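Local coordinates for tryptophanyl-tRNA synthetase (Aeropyrum pernix, PDB 3A04) that catalyses the ATP-dependent joining of L-tryptophan to tRNA(Trp), releasing AMP and diphosphate, as a class I aminoacyl-tRNA synthetase, at the interface of chains A and B. Numbering follows the deposited sequence. Chains: chain A/B, Tryptophanyl-tRNA synthetase.

The interface of chains A and B. Residues chain A 114-115, 183-184, 187; chain B 163-164, 166-167.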
ATOM      1  N   PHE A 114      -8.620  -6.181  -8.675  1.00 28.78           N
ATOM      2  CA  PHE A 114      -8.085  -7.445  -8.209  1.00 29.46           C
ATOM      3  C   PHE A 114      -8.515  -7.708  -6.762  1.00 30.33           C
ATOM      4  O   PHE A 114      -9.087  -8.768  -6.441  1.00 30.07           O
ATOM      5  CB  PHE A 114      -6.551  -7.506  -8.316  1.00 27.90           C
ATOM      6  CG  PHE A 114      -5.980  -8.825  -7.840  1.00 32.65           C
ATOM      7  CD1 PHE A 114      -5.924  -9.905  -8.721  1.00 32.12           C
ATOM      8  CD2 PHE A 114      -5.544  -8.985  -6.482  1.00 30.71           C
ATOM      9  CE1 PHE A 114      -5.411 -11.116  -8.289  1.00 33.00           C
ATOM     10  CE2 PHE A 114      -5.014 -10.189  -6.024  1.00 32.20           C
ATOM     11  CZ  PHE A 114      -4.939 -11.248  -6.948  1.00 33.47           C
ATOM     12  N   ALA A 115      -8.208  -6.765  -5.876  1.00 31.32           N
ATOM     13  CA  ALA A 115      -8.260  -7.031  -4.424  1.00 31.18           C
ATOM     14  C   ALA A 115      -9.694  -6.970  -3.871  1.00 32.99           C
ATOM     15  O   ALA A 115     -10.057  -7.751  -2.985  1.00 34.40           O
ATOM     16  CB  ALA A 115      -7.348  -6.002  -3.645  1.00 29.24           C
ATOM     17  N   PRO A 183      -9.029  -5.505   4.653  1.00 34.37           N
ATOM     18  CA  PRO A 183      -7.748  -4.962   4.167  1.00 33.04           C
ATOM     19  C   PRO A 183      -7.834  -4.390   2.733  1.00 31.19           C
ATOM     20  O   PRO A 183      -7.273  -3.287   2.446  1.00 30.45           O
ATOM     21  CB  PRO A 183      -6.801  -6.153   4.292  1.00 31.56           C
ATOM     22  CG  PRO A 183      -7.456  -6.984   5.544  1.00 36.14           C
ATOM     23  CD  PRO A 183      -8.902  -6.878   5.206  1.00 34.45           C
ATOM     24  N   ALA A 184      -8.530  -5.093   1.837  1.00 31.32           N
ATOM     25  CA  ALA A 184      -8.640  -4.584   0.434  1.00 30.47           C
ATOM     26  C   ALA A 184      -9.359  -3.233   0.319  1.00 31.14           C
ATOM     27  O   ALA A 184      -8.922  -2.388  -0.466  1.00 29.01           O
ATOM     28  CB  ALA A 184      -9.311  -5.672  -0.545  1.00 31.57           C
ATOM     29  N   MET A 187      -7.042  -0.572   1.638  1.00 28.02           N
ATOM     30  CA  MET A 187      -6.045  -0.243   0.602  1.00 29.33           C
ATOM     31  C   MET A 187      -6.692   0.586  -0.521  1.00 28.72           C
ATOM     32  O   MET A 187      -6.108   1.579  -1.036  1.00 28.21           O
ATOM     33  CB  MET A 187      -5.415  -1.526   0.093  1.00 29.99           C
ATOM     34  CG  MET A 187      -4.397  -1.313  -1.033  1.00 37.11           C
ATOM     35  SD  MET A 187      -2.805  -0.724  -0.312  1.00 47.75           S
ATOM     36  CE  MET A 187      -2.610  -1.923   0.878  1.00 39.78           C
TER
ATOM     37  N   GLN B 163      -0.108  -4.322  -2.795  1.00 24.19           N
ATOM     38  CA  GLN B 163      -1.476  -4.081  -3.323  1.00 26.00           C
ATOM     39  C   GLN B 163      -2.273  -5.380  -3.592  1.00 27.66           C
ATOM     40  O   GLN B 163      -3.443  -5.493  -3.235  1.00 28.49           O
ATOM     41  CB  GLN B 163      -1.410  -3.313  -4.607  1.00 26.44           C
ATOM     42  CG  GLN B 163      -0.834  -1.909  -4.488  1.00 26.23           C
ATOM     43  CD  GLN B 163      -0.613  -1.263  -5.873  1.00 27.59           C
ATOM     44  OE1 GLN B 163       0.277  -1.682  -6.648  1.00 30.39           O
ATOM     45  NE2 GLN B 163      -1.409  -0.226  -6.179  1.00 27.39           N
ATOM     46  N   LEU B 164      -1.610  -6.378  -4.121  1.00 27.54           N
ATOM     47  CA  LEU B 164      -2.291  -7.629  -4.438  1.00 28.61           C
ATOM     48  C   LEU B 164      -2.491  -8.452  -3.173  1.00 29.26           C
ATOM     49  O   LEU B 164      -3.511  -9.111  -3.079  1.00 30.49           O
ATOM     50  CB  LEU B 164      -1.511  -8.424  -5.472  1.00 26.48           C
ATOM     51  CG  LEU B 164      -1.337  -7.647  -6.816  1.00 31.40           C
ATOM     52  CD1 LEU B 164      -0.617  -8.593  -7.816  1.00 34.77           C
ATOM     53  CD2 LEU B 164      -2.624  -7.158  -7.435  1.00 30.85           C
ATOM     54  N   SER B 166      -3.358  -7.371  -0.333  1.00 27.28           N
ATOM     55  CA  SER B 166      -4.518  -6.860   0.423  1.00 29.89           C
ATOM     56  C   SER B 166      -5.820  -7.562   0.056  1.00 31.39           C
ATOM     57  O   SER B 166      -6.760  -7.570   0.885  1.00 30.52           O
ATOM     58  CB  SER B 166      -4.684  -5.352   0.240  1.00 30.70           C
ATOM     59  OG  SER B 166      -5.154  -5.059  -1.065  1.00 31.10           O
ATOM     60  N   GLY B 167      -5.844  -8.227  -1.100  1.00 31.94           N
ATOM     61  CA  GLY B 167      -7.040  -9.006  -1.488  1.00 34.80           C
ATOM     62  C   GLY B 167      -7.051 -10.436  -0.926  1.00 36.14           C
ATOM     63  O   GLY B 167      -8.063 -11.137  -1.032  1.00 36.60           O
TER
HETATM   64  O   HOH W   1      -9.206  -8.091   1.920  1.00 34.77           O
HETATM   65  O   HOH W   2     -10.134 -10.762  -2.725  1.00 48.59           O
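A:Phe114 and B:Leu164 form the apolar end of this patch of the A-B interface. Their side chains cross at about a right angle. The B:Leu164 methyl CD2 lies above the ring plane at its CG-CD2 edge, not over its centre, 3.6 Å from A:Phe114 CD2. With CG anti to the backbone N (chi1 -180°), the ring is directed at the end of helix 156-165. There its rim atom CE2 also lies 3.5 Å from the backbone B:Leu164 O. With the ring cut back to an alanine, the B:Leu164 methyl would probably lose its apolar cover, and a gap is likely to open between the chains.

B:Ser166 fits between A:Ala115, A:Ala184 and A:Met187. Its hydroxyl OG lies 3.5 Å from A:Ala115 CB, and its CB lies 3.9 Å from A:Met187 CB. The hydroxyl hydrogen-bonds back within its own chain, to B:Gln163 O at 2.8 Å, with the donor tilted 26° from the carbonyl plane. This satisfies a carbonyl near the helix end and fixes the rotation of OG. B:Gly167 CA packs on A:Ala115 CB.

Two waters supply polar links across the contact. One joins A:Ala184 N, at the start of helix 183-197, to B:Ser166 O, 2.7 Å from that oxygen. The other lies between A:Ala115 O and B:Gly167 O.

The patch recurs with the chains exchanged. It helps hold the two-fold dimer, probably the working form, since tryptophanyl-tRNA synthetases are typically homodimers.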